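Local coordinates for protein endonuclease PI-MtuI (PDB 2IMZ) that probably excises itself from the RecA precursor by protein splicing and joins the flanking sequences, acting through the splicing domain of a homing-endonuclease intein, at residues G38-A42 against M127-L132; I57-A62 against S135-L141; R92-P96 against V160-V165. The protein carries 1 engineered substitution. All blocks are in the same frame, centred on the assembly; numbering follows the deposited sequence.

How the contacts relate
The three contacts illustrate how an intein splicing domain, made almost wholly of strands and loops, is knitted together by residues distant in sequence. The first segments follow the chain in the order 38-42, 57-62, 92-96, and their partners in the same order, 127-132, 135-141, 160-165, so all three contacts interleave. The centres of contacts 1 and 2 lie about 23 Å apart; contact 3 sits about 12 Å from the first and 11 Å from the second. Strands 40-52, 54-61 and 92-94 all pair with strand 134-153 in one antiparallel sheet. Contact 3 touches both others, through Pro96 on Leu40 and Val93 on Ser135, and so joins that sheet to the hairpin leading to the C-terminal end.

Contact 1 (G38-A42 against M127-L132); sequences GTLHA and MLAEEL
Met127 turns its CG away from the backbone N (chi1 -164°) and then bends at chi3 (104°), a course that lays the chain over His41 and ends it against Thr39. CG sits over one face of the imidazole, 4.0 Å from the His41 ring centroid in a CH-pi contact, while the sulfur stands obliquely to the same ring. SD also reaches Thr39 CB at 3.6 Å, the two side chains crossing at about a right angle; the hydroxyl of Thr39 is engaged by Asp37. Next along the loop comes one direct bond, Leu128 N to Leu40 O at 2.9 Å (159° at the hydrogen). Leu128 sets CD1 against His41 C and CD2 4.0 Å from Ala42 CB. The Leu40 side chain meets Glu130, CD1 lying 3.6 Å from Glu130 CB, and rests on Val32 and Pro96. One water accepts from Leu40 N and donates to the carbonyls of Leu128 and Glu130, and another joins Gly38 O to Leu132 N. With a single direct bond, the loop is held against 38-42 largely by CH-pi and apolar contacts and by waters that satisfy facing backbone groups, so the fit depends on solvent as well as on side chains.

Contact 2 (I57-A62 against S135-L141); sequences IGLRIA and SVIREVL
Glu139 OE1 is gripped by two nitrogens of Arg60, NE at 3.0 Å and NH2 at 3.3 Å, in a side-on salt bridge. The oxygen lies in the guanidinium plane, yet the carboxylate is turned 80° to that plane; OE1 is met on its anti side, NE and NH2 coming from opposite faces of the carboxylate plane. Arg60 gets there by bending at chi3 (61°), whereas Glu139 stays extended beyond CG. Over one face of the same guanidinium rests Arg138 CB, so Arg60 is held at its edge by charge and on its flat side by hydrocarbon. Arg138 and Glu139 both face Arg60, a classic beta bulge that shifts the antiparallel register by one, set in the sheet of the intein splicing fold, where strand 54-61 borders strand 134-153. Arg60 O takes a bond from Arg138 N at 2.7 Å and a weak one from Glu139 N, while Arg60 N gives to Glu139 O at 2.9 Å. Beyond the bulge, Ala62 N bonds to Val136 O at 2.9 Å, and the bent chain of Arg138 brings its CG to 3.3 Å from Ala62 N. On the opposite face of this strand pair the contacts are aliphatic. Leu59 lies beside Val140, with CD2 4.0 Å from Val140 CG2, and Ile61 crosses Ile137, which also packs on Val93 and Leu87.

Contact 3 (R92-P96 against V160-V165); sequences RVAQP and VAEGVV
Ala94 and Val165 are joined by a backbone bond, Val165 N to Ala94 O at 2.9 Å with 162° at the hydrogen. The same carbonyl oxygen is approached by Val164 CA at 3.3 Å, and Gly163 O receives a similar CA-H contact from Gln95, so a single hydrogen bond and two CA-H...O contacts line up 94-95 with 163-165. Within 160-165 the chain folds back through a type I' turn from Ala161 to Val164, closed by reciprocal bonds between those two residues, with Glu162 and Gly163 at positive phi. Pro96 slots against both arms of this hairpin, its CG 3.6 Å from Val165 CG2 and 3.8 Å from Val160 CG2; its side chain crosses Val165 at about a right angle and runs past Val160 in the opposite direction. Val165 turns CG1 anti to its own nitrogen (chi1 177°), which leaves CG2 to meet Pro96 and, at 3.8 Å, Ala94 CB. Val93 CG2 packs on Val164 CG1 at 3.9 Å, with Val75 touching both valines. This beta hairpin with its two-residue type I' turn belongs to the Hint (hedgehog/intein) fold and leads to the C-terminal splice junction at Asn168, an aminosuccinimide here and, like Glu152 and His157, a zinc-binding residue.

Contact 1 (G38-A42 against M127-L132)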
# COMPACT_ATOMS: atom_id res chain seq x y z
N GLY A 38 3.81 -4.58 -15.78
CA GLY A 38 2.47 -5.00 -16.15
C GLY A 38 2.28 -6.50 -16.25
O GLY A 38 1.17 -6.97 -16.49
N THR A 39 3.36 -7.27 -16.09
CA THR A 39 3.24 -8.72 -16.15
C THR A 39 2.60 -9.19 -14.85
O THR A 39 2.71 -8.54 -13.81
CB THR A 39 4.61 -9.41 -16.35
OG1 THR A 39 5.52 -8.98 -15.34
CG2 THR A 39 5.18 -9.08 -17.72
N LEU A 40 1.91 -10.33 -14.91
CA LEU A 40 1.24 -10.87 -13.73
C LEU A 40 1.92 -12.10 -13.16
O LEU A 40 2.42 -12.95 -13.91
CB LEU A 40 -0.22 -11.17 -14.08
CG LEU A 40 -0.90 -9.91 -14.62
CD1 LEU A 40 -2.22 -10.26 -15.25
CD2 LEU A 40 -1.07 -8.91 -13.48
N HIS A 41 1.92 -12.20 -11.84
CA HIS A 41 2.57 -13.31 -11.15
C HIS A 41 1.79 -13.76 -9.93
O HIS A 41 1.07 -12.98 -9.31
CB HIS A 41 3.97 -12.90 -10.68
CG HIS A 41 4.82 -12.31 -11.76
ND1 HIS A 41 4.60 -11.05 -12.27
CD2 HIS A 41 5.88 -12.81 -12.42
CE1 HIS A 41 5.50 -10.81 -13.21
NE2 HIS A 41 6.29 -11.86 -13.32
N ALA A 42 1.94 -15.03 -9.57
CA ALA A 42 1.27 -15.55 -8.39
C ALA A 42 2.15 -15.19 -7.20
O ALA A 42 3.33 -15.52 -7.17
CB ALA A 42 1.12 -17.07 -8.49
N MET A 127 5.77 -16.86 -13.99
CA MET A 127 4.87 -15.82 -14.47
C MET A 127 3.54 -16.45 -14.90
O MET A 127 3.53 -17.55 -15.46
CB MET A 127 5.52 -15.08 -15.64
CG MET A 127 4.87 -13.75 -15.99
SD MET A 127 5.97 -12.68 -16.96
CE MET A 127 5.28 -12.84 -18.59
N LEU A 128 2.44 -15.76 -14.62
CA LEU A 128 1.11 -16.26 -14.96
C LEU A 128 0.74 -16.04 -16.43
O LEU A 128 1.27 -15.16 -17.10
CB LEU A 128 0.05 -15.58 -14.09
CG LEU A 128 0.11 -15.81 -12.58
CD1 LEU A 128 -0.80 -14.80 -11.89
CD2 LEU A 128 -0.32 -17.23 -12.25
N ALA A 129 -0.20 -16.85 -16.91
CA ALA A 129 -0.66 -16.74 -18.29
C ALA A 129 -1.56 -15.51 -18.45
O ALA A 129 -1.66 -14.95 -19.54
CB ALA A 129 -1.41 -18.00 -18.69
N GLU A 130 -2.22 -15.10 -17.37
CA GLU A 130 -3.09 -13.93 -17.43
C GLU A 130 -2.37 -12.74 -18.03
O GLU A 130 -1.18 -12.51 -17.77
CB GLU A 130 -3.59 -13.55 -16.03
CG GLU A 130 -4.76 -14.37 -15.50
CD GLU A 130 -4.34 -15.70 -14.92
OE1 GLU A 130 -3.16 -16.09 -15.08
OE2 GLU A 130 -5.20 -16.36 -14.29
N GLU A 131 -3.09 -11.98 -18.85
CA GLU A 131 -2.53 -10.80 -19.50
C GLU A 131 -3.22 -9.57 -18.91
O GLU A 131 -4.42 -9.61 -18.62
CB GLU A 131 -2.79 -10.85 -21.01
CG GLU A 131 -1.92 -9.89 -21.81
CD GLU A 131 -2.38 -9.75 -23.25
OE1 GLU A 131 -2.83 -10.75 -23.84
OE2 GLU A 131 -2.29 -8.63 -23.80
N LEU A 132 -2.47 -8.49 -18.72
CA LEU A 132 -3.07 -7.28 -18.19
C LEU A 132 -3.90 -6.62 -19.28
O LEU A 132 -3.38 -6.20 -20.31
CB LEU A 132 -1.97 -6.32 -17.70
CG LEU A 132 -2.42 -5.03 -17.01
CD1 LEU A 132 -3.25 -5.36 -15.78
CD2 LEU A 132 -1.20 -4.21 -16.62
O HOH W 1 0.39 -8.43 -19.00
O HOH W 2 1.37 -11.94 -17.24
O HOH W 3 3.82 -16.55 -11.13

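Contact 2 (I57-A62 against S135-L141)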
# COMPACT_ATOMS: atom_id res chain seq x y z
N ILE A 57 -17.28 3.03 -1.37
CA ILE A 57 -18.06 3.34 -2.56
C ILE A 57 -17.97 2.12 -3.47
O ILE A 57 -17.13 1.24 -3.25
CB ILE A 57 -17.56 4.62 -3.28
CG1 ILE A 57 -16.06 4.54 -3.58
CG2 ILE A 57 -17.87 5.83 -2.41
CD1 ILE A 57 -15.73 3.75 -4.83
N GLY A 58 -18.84 2.05 -4.48
CA GLY A 58 -18.83 0.90 -5.36
C GLY A 58 -18.59 1.19 -6.82
O GLY A 58 -19.06 2.19 -7.37
N LEU A 59 -17.86 0.29 -7.47
CA LEU A 59 -17.55 0.43 -8.89
C LEU A 59 -17.94 -0.86 -9.59
O LEU A 59 -17.28 -1.89 -9.40
CB LEU A 59 -16.05 0.69 -9.09
CG LEU A 59 -15.47 1.91 -8.35
CD1 LEU A 59 -13.96 1.97 -8.58
CD2 LEU A 59 -16.13 3.18 -8.85
N ARG A 60 -19.01 -0.82 -10.38
CA ARG A 60 -19.41 -2.01 -11.12
C ARG A 60 -18.60 -1.98 -12.41
O ARG A 60 -18.67 -1.02 -13.18
CB ARG A 60 -20.91 -2.01 -11.45
CG ARG A 60 -21.37 -3.33 -12.07
CD ARG A 60 -22.89 -3.49 -11.99
NE ARG A 60 -23.59 -2.43 -12.72
CZ ARG A 60 -23.72 -2.39 -14.04
NH1 ARG A 60 -23.21 -3.34 -14.80
NH2 ARG A 60 -24.37 -1.37 -14.60
N ILE A 61 -17.83 -3.04 -12.62
CA ILE A 61 -16.95 -3.15 -13.77
C ILE A 61 -17.64 -3.88 -14.92
O ILE A 61 -18.55 -4.67 -14.69
CB ILE A 61 -15.68 -3.93 -13.37
CG1 ILE A 61 -15.13 -3.37 -12.05
CG2 ILE A 61 -14.63 -3.86 -14.48
CD1 ILE A 61 -14.83 -1.88 -12.06
N ALA A 62 -17.22 -3.59 -16.15
CA ALA A 62 -17.80 -4.28 -17.31
C ALA A 62 -17.61 -5.76 -17.01
O ALA A 62 -16.53 -6.18 -16.60
CB ALA A 62 -17.06 -3.88 -18.59
N SER A 135 -10.66 -2.74 -18.58
CA SER A 135 -12.11 -2.79 -18.68
C SER A 135 -12.69 -1.50 -18.12
O SER A 135 -12.12 -0.91 -17.20
CB SER A 135 -12.65 -3.98 -17.90
OG SER A 135 -12.27 -5.20 -18.52
N VAL A 136 -13.82 -1.07 -18.67
CA VAL A 136 -14.45 0.16 -18.23
C VAL A 136 -15.37 -0.01 -17.04
O VAL A 136 -15.91 -1.09 -16.78
CB VAL A 136 -15.27 0.81 -19.38
CG1 VAL A 136 -14.35 1.14 -20.54
CG2 VAL A 136 -16.38 -0.13 -19.83
N ILE A 137 -15.53 1.08 -16.29
CA ILE A 137 -16.42 1.12 -15.14
C ILE A 137 -17.81 1.39 -15.71
O ILE A 137 -18.02 2.36 -16.44
CB ILE A 137 -16.03 2.27 -14.18
CG1 ILE A 137 -14.68 1.95 -13.52
CG2 ILE A 137 -17.11 2.46 -13.13
CD1 ILE A 137 -14.09 3.10 -12.74
N ARG A 138 -18.76 0.51 -15.39
CA ARG A 138 -20.12 0.65 -15.91
C ARG A 138 -21.00 1.51 -15.00
O ARG A 138 -21.96 2.13 -15.47
CB ARG A 138 -20.78 -0.73 -16.05
CG ARG A 138 -19.93 -1.77 -16.79
CD ARG A 138 -20.35 -2.02 -18.23
NE ARG A 138 -20.14 -0.87 -19.09
CZ ARG A 138 -19.94 -0.93 -20.41
NH1 ARG A 138 -19.92 -2.10 -21.04
NH2 ARG A 138 -19.75 0.18 -21.10
N GLU A 139 -20.68 1.55 -13.71
CA GLU A 139 -21.49 2.30 -12.78
C GLU A 139 -20.78 2.61 -11.46
O GLU A 139 -20.01 1.80 -10.96
CB GLU A 139 -22.77 1.51 -12.50
CG GLU A 139 -23.70 2.10 -11.45
CD GLU A 139 -24.88 1.19 -11.15
OE1 GLU A 139 -24.96 0.08 -11.72
OE2 GLU A 139 -25.74 1.58 -10.33
N VAL A 140 -21.05 3.80 -10.92
CA VAL A 140 -20.48 4.20 -9.64
C VAL A 140 -21.62 4.19 -8.62
O VAL A 140 -22.64 4.85 -8.82
CB VAL A 140 -19.87 5.62 -9.71
CG1 VAL A 140 -19.40 6.06 -8.32
CG2 VAL A 140 -18.71 5.64 -10.69
N LEU A 141 -21.45 3.41 -7.55
CA LEU A 141 -22.48 3.29 -6.52
C LEU A 141 -22.22 4.17 -5.31
O LEU A 141 -21.07 4.40 -4.93
CB LEU A 141 -22.61 1.83 -6.07
CG LEU A 141 -23.07 0.77 -7.08
CD1 LEU A 141 -24.42 1.16 -7.64
CD2 LEU A 141 -22.05 0.62 -8.20

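Contact 3 (R92-P96 against V160-V165)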
# COMPACT_ATOMS: atom_id res chain seq x y z
N ARG A 92 -11.25 3.44 -17.48
CA ARG A 92 -10.77 2.07 -17.59
C ARG A 92 -9.88 1.69 -16.41
O ARG A 92 -9.13 2.52 -15.88
CB ARG A 92 -10.00 1.88 -18.91
CG ARG A 92 -10.88 2.03 -20.15
CD ARG A 92 -10.13 1.72 -21.44
NE ARG A 92 -9.11 2.71 -21.77
CZ ARG A 92 -9.37 3.96 -22.14
NH1 ARG A 92 -10.62 4.39 -22.24
NH2 ARG A 92 -8.37 4.78 -22.44
N VAL A 93 -9.99 0.44 -15.98
CA VAL A 93 -9.19 -0.07 -14.88
C VAL A 93 -8.54 -1.37 -15.33
O VAL A 93 -9.04 -2.03 -16.24
CB VAL A 93 -10.04 -0.33 -13.60
CG1 VAL A 93 -10.64 0.98 -13.10
CG2 VAL A 93 -11.14 -1.35 -13.89
N ALA A 94 -7.42 -1.72 -14.71
CA ALA A 94 -6.71 -2.94 -15.06
C ALA A 94 -7.50 -4.18 -14.63
O ALA A 94 -7.85 -4.32 -13.46
CB ALA A 94 -5.33 -2.95 -14.41
N GLN A 95 -7.77 -5.06 -15.60
CA GLN A 95 -8.52 -6.29 -15.35
C GLN A 95 -7.83 -7.44 -16.08
O GLN A 95 -8.00 -7.62 -17.29
CB GLN A 95 -9.96 -6.17 -15.85
CG GLN A 95 -10.76 -7.47 -15.75
CD GLN A 95 -12.13 -7.37 -16.39
OE1 GLN A 95 -13.12 -7.03 -15.74
NE2 GLN A 95 -12.19 -7.66 -17.69
N PRO A 96 -7.02 -8.23 -15.36
CA PRO A 96 -6.30 -9.36 -15.96
C PRO A 96 -7.24 -10.41 -16.54
O PRO A 96 -8.25 -10.76 -15.92
CB PRO A 96 -5.48 -9.89 -14.79
CG PRO A 96 -5.20 -8.65 -13.99
CD PRO A 96 -6.54 -7.97 -13.99
N VAL A 160 -5.38 -8.79 -7.33
CA VAL A 160 -6.62 -8.67 -8.06
C VAL A 160 -7.77 -8.91 -7.09
O VAL A 160 -7.80 -9.92 -6.39
CB VAL A 160 -6.68 -9.68 -9.22
CG1 VAL A 160 -8.10 -9.75 -9.79
CG2 VAL A 160 -5.70 -9.27 -10.31
N ALA A 161 -8.68 -7.94 -7.03
CA ALA A 161 -9.86 -8.01 -6.17
C ALA A 161 -11.03 -7.70 -7.10
O ALA A 161 -11.01 -6.68 -7.80
CB ALA A 161 -9.76 -6.97 -5.06
N GLU A 162 -12.05 -8.56 -7.09
CA GLU A 162 -13.21 -8.39 -7.97
C GLU A 162 -12.73 -8.27 -9.42
O GLU A 162 -13.34 -7.56 -10.23
CB GLU A 162 -14.03 -7.16 -7.57
CG GLU A 162 -14.80 -7.30 -6.27
CD GLU A 162 -15.82 -8.43 -6.32
OE1 GLU A 162 -16.49 -8.58 -7.36
OE2 GLU A 162 -15.97 -9.15 -5.31
N GLY A 163 -11.65 -8.97 -9.73
CA GLY A 163 -11.10 -8.97 -11.07
C GLY A 163 -10.30 -7.74 -11.49
O GLY A 163 -9.80 -7.69 -12.61
N VAL A 164 -10.16 -6.77 -10.58
CA VAL A 164 -9.45 -5.52 -10.86
C VAL A 164 -8.13 -5.46 -10.10
O VAL A 164 -8.07 -5.87 -8.94
CB VAL A 164 -10.32 -4.31 -10.42
CG1 VAL A 164 -9.60 -3.00 -10.73
CG2 VAL A 164 -11.66 -4.35 -11.13
N VAL A 165 -7.07 -4.95 -10.73
CA VAL A 165 -5.80 -4.85 -10.02
C VAL A 165 -5.88 -3.66 -9.07
O VAL A 165 -6.08 -2.52 -9.50
CB VAL A 165 -4.60 -4.60 -10.96
CG1 VAL A 165 -3.32 -4.44 -10.14
CG2 VAL A 165 -4.45 -5.75 -11.94
O HOH W 4 -9.36 -10.29 -13.72